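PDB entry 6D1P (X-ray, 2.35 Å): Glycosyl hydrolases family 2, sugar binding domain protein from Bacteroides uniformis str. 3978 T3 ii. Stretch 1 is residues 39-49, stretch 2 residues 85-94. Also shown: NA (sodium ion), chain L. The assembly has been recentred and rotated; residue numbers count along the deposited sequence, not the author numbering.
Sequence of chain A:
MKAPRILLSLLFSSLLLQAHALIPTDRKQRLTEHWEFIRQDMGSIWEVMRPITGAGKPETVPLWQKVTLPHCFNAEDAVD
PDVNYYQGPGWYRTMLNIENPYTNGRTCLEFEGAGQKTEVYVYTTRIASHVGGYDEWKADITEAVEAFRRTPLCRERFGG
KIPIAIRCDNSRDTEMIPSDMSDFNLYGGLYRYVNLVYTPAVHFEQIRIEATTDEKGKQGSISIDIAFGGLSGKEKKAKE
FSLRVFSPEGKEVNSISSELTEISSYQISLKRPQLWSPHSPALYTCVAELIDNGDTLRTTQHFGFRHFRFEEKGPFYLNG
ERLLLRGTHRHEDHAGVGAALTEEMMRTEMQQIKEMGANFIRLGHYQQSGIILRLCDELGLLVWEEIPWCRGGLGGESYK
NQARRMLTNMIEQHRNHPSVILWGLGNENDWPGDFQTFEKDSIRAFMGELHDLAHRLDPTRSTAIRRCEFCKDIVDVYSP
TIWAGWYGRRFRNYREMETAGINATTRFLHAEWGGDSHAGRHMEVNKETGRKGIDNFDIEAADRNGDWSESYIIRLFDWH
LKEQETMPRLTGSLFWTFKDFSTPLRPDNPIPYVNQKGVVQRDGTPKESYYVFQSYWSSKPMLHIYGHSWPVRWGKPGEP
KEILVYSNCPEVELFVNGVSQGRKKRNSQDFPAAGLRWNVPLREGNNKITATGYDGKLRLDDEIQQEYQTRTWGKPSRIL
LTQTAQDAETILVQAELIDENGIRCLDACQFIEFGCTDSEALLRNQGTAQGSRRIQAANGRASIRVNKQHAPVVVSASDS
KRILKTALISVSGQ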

# COMPACT_ATOMS: atom_id res chain seq x y z
N ARG A 39 -4.51 -1.17 7.20
CA ARG A 39 -3.79 -2.08 6.31
C ARG A 39 -2.27 -1.94 6.44
O ARG A 39 -1.54 -1.60 5.51
CB ARG A 39 -4.25 -1.89 4.87
CG ARG A 39 -3.78 -3.02 3.99
CD ARG A 39 -4.43 -2.98 2.66
NE ARG A 39 -3.70 -2.11 1.73
CZ ARG A 39 -3.97 -2.08 0.42
NH1 ARG A 39 -4.94 -2.87 -0.08
NH2 ARG A 39 -3.28 -1.28 -0.38
N GLN A 40 -1.79 -2.27 7.64
CA GLN A 40 -0.36 -2.25 7.94
C GLN A 40 -0.18 -2.89 9.31
O GLN A 40 -1.14 -3.11 10.05
CB GLN A 40 0.23 -0.85 7.93
CG GLN A 40 -0.35 0.09 8.99
CD GLN A 40 0.37 1.43 8.98
OE1 GLN A 40 0.03 2.32 8.20
NE2 GLN A 40 1.37 1.57 9.82
N ASP A 41 1.06 -3.23 9.61
CA ASP A 41 1.38 -3.73 10.92
C ASP A 41 1.44 -2.56 11.88
O ASP A 41 1.69 -1.42 11.48
CB ASP A 41 2.73 -4.46 10.91
CG ASP A 41 2.79 -5.62 11.91
OD1 ASP A 41 1.76 -5.99 12.53
OD2 ASP A 41 3.89 -6.18 12.09
N MET A 42 1.21 -2.83 13.16
CA MET A 42 1.40 -1.81 14.16
C MET A 42 2.65 -2.15 14.97
O MET A 42 3.21 -3.24 14.86
CB MET A 42 0.16 -1.69 15.03
CG MET A 42 -1.04 -1.26 14.20
SD MET A 42 -0.84 0.44 13.59
CE MET A 42 -1.14 1.35 15.12
N GLY A 43 3.10 -1.18 15.77
CA GLY A 43 4.39 -1.31 16.42
C GLY A 43 4.44 -2.28 17.57
O GLY A 43 5.53 -2.69 17.98
N SER A 44 3.28 -2.65 18.12
CA SER A 44 3.15 -3.62 19.20
C SER A 44 1.66 -3.73 19.49
O SER A 44 0.88 -2.88 19.07
CB SER A 44 3.90 -3.21 20.46
OG SER A 44 3.33 -2.03 21.00
N ILE A 45 1.28 -4.78 20.23
CA ILE A 45 -0.13 -4.90 20.60
C ILE A 45 -0.51 -3.76 21.54
O ILE A 45 -1.66 -3.30 21.55
CB ILE A 45 -0.43 -6.28 21.21
CG1 ILE A 45 -1.91 -6.42 21.53
CG2 ILE A 45 0.39 -6.53 22.47
CD1 ILE A 45 -2.83 -6.13 20.38
N TRP A 46 0.46 -3.26 22.33
CA TRP A 46 0.19 -2.09 23.16
C TRP A 46 -0.21 -0.90 22.31
O TRP A 46 -1.18 -0.20 22.62
CB TRP A 46 1.39 -1.75 24.03
CG TRP A 46 1.25 -0.42 24.72
CD1 TRP A 46 2.06 0.67 24.59
CD2 TRP A 46 0.20 -0.02 25.62
NE1 TRP A 46 1.59 1.72 25.35
CE2 TRP A 46 0.45 1.31 26.00
CE3 TRP A 46 -0.92 -0.68 26.15
CZ2 TRP A 46 -0.37 2.01 26.88
CZ3 TRP A 46 -1.74 0.02 27.02
CH2 TRP A 46 -1.46 1.36 27.38
N GLU A 47 0.52 -0.66 21.21
CA GLU A 47 0.20 0.45 20.33
C GLU A 47 -1.21 0.32 19.75
O GLU A 47 -1.85 1.34 19.45
CB GLU A 47 1.24 0.56 19.22
CG GLU A 47 1.34 1.96 18.64
CD GLU A 47 2.20 2.04 17.39
OE1 GLU A 47 1.97 1.22 16.45
OE2 GLU A 47 3.09 2.92 17.34
N VAL A 48 -1.70 -0.90 19.60
CA VAL A 48 -3.07 -1.10 19.12
C VAL A 48 -4.06 -0.77 20.22
O VAL A 48 -5.15 -0.24 19.96
CB VAL A 48 -3.24 -2.54 18.61
CG1 VAL A 48 -4.73 -2.87 18.29
CG2 VAL A 48 -2.35 -2.80 17.41
N MET A 49 -3.70 -1.07 21.46
CA MET A 49 -4.60 -0.99 22.59
C MET A 49 -4.52 0.33 23.34
O MET A 49 -5.43 0.64 24.11
CB MET A 49 -4.31 -2.15 23.55
CG MET A 49 -4.70 -3.53 22.99
SD MET A 49 -6.47 -3.57 22.83
CE MET A 49 -6.77 -5.13 21.99
N TYR A 85 -1.72 -6.43 -6.07
CA TYR A 85 -2.65 -6.54 -4.96
C TYR A 85 -1.87 -6.70 -3.66
O TYR A 85 -0.78 -7.27 -3.63
CB TYR A 85 -3.63 -7.71 -5.18
CG TYR A 85 -3.17 -9.12 -4.81
CD1 TYR A 85 -3.68 -9.76 -3.69
CD2 TYR A 85 -2.27 -9.82 -5.60
CE1 TYR A 85 -3.32 -11.04 -3.35
CE2 TYR A 85 -1.88 -11.12 -5.28
CZ TYR A 85 -2.42 -11.72 -4.15
OH TYR A 85 -2.07 -13.01 -3.80
N TYR A 86 -2.41 -6.13 -2.59
CA TYR A 86 -1.67 -5.98 -1.34
C TYR A 86 -1.43 -7.34 -0.68
O TYR A 86 -2.37 -8.14 -0.53
CB TYR A 86 -2.43 -5.04 -0.40
CG TYR A 86 -1.79 -4.95 0.96
CD1 TYR A 86 -0.69 -4.11 1.18
CD2 TYR A 86 -2.25 -5.72 2.01
CE1 TYR A 86 -0.09 -4.03 2.43
CE2 TYR A 86 -1.65 -5.65 3.26
CZ TYR A 86 -0.58 -4.79 3.46
OH TYR A 86 0.02 -4.73 4.70
N GLN A 87 -0.18 -7.62 -0.31
CA GLN A 87 0.18 -8.89 0.33
C GLN A 87 1.02 -8.57 1.56
O GLN A 87 2.23 -8.32 1.46
CB GLN A 87 0.93 -9.83 -0.62
CG GLN A 87 0.09 -10.32 -1.76
CD GLN A 87 0.85 -11.25 -2.69
OE1 GLN A 87 1.75 -10.82 -3.43
NE2 GLN A 87 0.51 -12.51 -2.65
N GLY A 88 0.38 -8.59 2.73
CA GLY A 88 1.01 -8.12 3.93
C GLY A 88 0.08 -8.14 5.13
O GLY A 88 -1.00 -8.73 5.11
N PRO A 89 0.51 -7.49 6.21
CA PRO A 89 -0.28 -7.52 7.45
C PRO A 89 -1.30 -6.38 7.53
O PRO A 89 -1.21 -5.36 6.85
CB PRO A 89 0.81 -7.37 8.52
CG PRO A 89 1.82 -6.44 7.85
CD PRO A 89 1.85 -6.90 6.40
N GLY A 90 -2.29 -6.59 8.40
CA GLY A 90 -3.29 -5.59 8.71
C GLY A 90 -3.95 -5.99 10.01
O GLY A 90 -3.85 -7.14 10.44
N TRP A 91 -4.63 -5.03 10.63
CA TRP A 91 -5.16 -5.22 11.98
C TRP A 91 -6.63 -4.85 12.07
O TRP A 91 -7.07 -3.86 11.48
CB TRP A 91 -4.40 -4.35 13.00
CG TRP A 91 -3.06 -4.88 13.48
CD1 TRP A 91 -1.83 -4.62 12.94
CD2 TRP A 91 -2.83 -5.70 14.63
NE1 TRP A 91 -0.84 -5.24 13.68
CE2 TRP A 91 -1.44 -5.91 14.72
CE3 TRP A 91 -3.66 -6.28 15.59
CZ2 TRP A 91 -0.87 -6.69 15.72
CZ3 TRP A 91 -3.09 -7.05 16.59
CH2 TRP A 91 -1.71 -7.24 16.65
N TYR A 92 -7.38 -5.60 12.87
CA TYR A 92 -8.75 -5.26 13.22
C TYR A 92 -8.87 -5.08 14.74
O TYR A 92 -8.14 -5.73 15.50
CB TYR A 92 -9.74 -6.33 12.79
CG TYR A 92 -9.78 -6.64 11.32
CD1 TYR A 92 -8.88 -7.53 10.75
CD2 TYR A 92 -10.76 -6.09 10.52
CE1 TYR A 92 -8.94 -7.85 9.40
CE2 TYR A 92 -10.83 -6.40 9.18
CZ TYR A 92 -9.92 -7.27 8.62
OH TYR A 92 -10.01 -7.56 7.27
N ARG A 93 -9.79 -4.22 15.17
CA ARG A 93 -10.03 -4.06 16.60
C ARG A 93 -11.46 -3.61 16.85
O ARG A 93 -12.07 -2.91 16.03
CB ARG A 93 -9.06 -3.06 17.24
CG ARG A 93 -9.19 -1.64 16.71
CD ARG A 93 -8.13 -0.73 17.35
NE ARG A 93 -8.32 0.66 16.96
CZ ARG A 93 -7.41 1.63 17.12
NH1 ARG A 93 -6.23 1.37 17.67
NH2 ARG A 93 -7.70 2.85 16.71
N THR A 94 -12.00 -4.02 18.01
CA THR A 94 -13.35 -3.64 18.40
C THR A 94 -13.53 -3.86 19.90
O THR A 94 -12.64 -4.34 20.60
CB THR A 94 -14.42 -4.41 17.64
OG1 THR A 94 -15.68 -3.84 17.94
CG2 THR A 94 -14.45 -5.88 18.09
NA NA L . 5.16 -1.21 22.78
O HOH W 1 5.24 -3.06 24.38

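The contact begins at Tyr 86, whose CA–CB bond points toward stretch 1 and whose chi1 is in the t well. The guanidinium of Arg 39 lies flat on its ring, with centres 4.3 Å apart and planes only 6° from parallel. Earlier in the same arginine side chain, Arg 39 CG sits 3.7 Å from the centroid of the Tyr 86 ring, over the face, so methylene and cation both use the aromatic surface. Arginine suits this partly exposed site because its long chain lies along the ring while its charged end remains able to hydrogen-bond elsewhere in the structure. At the far end of the ring, Tyr 86 OH donates to Pro 89 O at 2.6 Å, a bond within stretch 2 that ties the tyrosine to the start of the strand. The chain passes through Gly 88 in a fully extended conformation; an ideal CB there would lie 2.7 Å from Tyr 86 OH and clash with it.

Strand 89-94 then runs beside the extended start of stretch 1. The ring of Pro 89 packs against Asp 41, with Pro 89 CG 3.8 Å from Asp 41 CB. Gly 90 allows the backbones to come close: its CA is 4.3 Å from Arg 39 CA and makes a CA-H...O contact of 3.5 Å with Gln 40 O.

Trp 91 is the centre of the interface, burying 128 Å² of the 619 Å² total, more than any other residue. Its indole edge meets polar atoms: Trp 91 NE1 donates to Asp 41 OD1 at 2.9 Å, satisfying the nitrogen of a buried ring, and Gln 40 O also lies near the ring plane, 3.3 Å from Trp 91 CD1. One face is covered by Val 48, whose CG2 stands 4.1 Å from the centroid of the six-membered ring of Trp 91, only 11° off the normal. Met 42 CG, 3.7 Å from Trp 91 CD1, and Ile 45 CD1, 3.9 Å from Trp 91 CZ3, add further apolar contacts. The tryptophan thus joins the loop to helix 45-49, whose N-cap, Ser 44, accepts through OG from Glu 47 N at 3.1 Å.

Tyr 92 points its CA–CB bond away and makes no contact, whereas Arg 93 again points toward stretch 1. With chi2 and chi3 both t, its extended chain carries Arg 93 NH1 to Val 48 O, 3.0 Å away, for a weak hydrogen bond near the guanidinium plane. On the way, Arg 93 CD passes 4.1 Å from Val 48 CG1, so this buried valine touches both the tryptophan and the aliphatic part of the arginine.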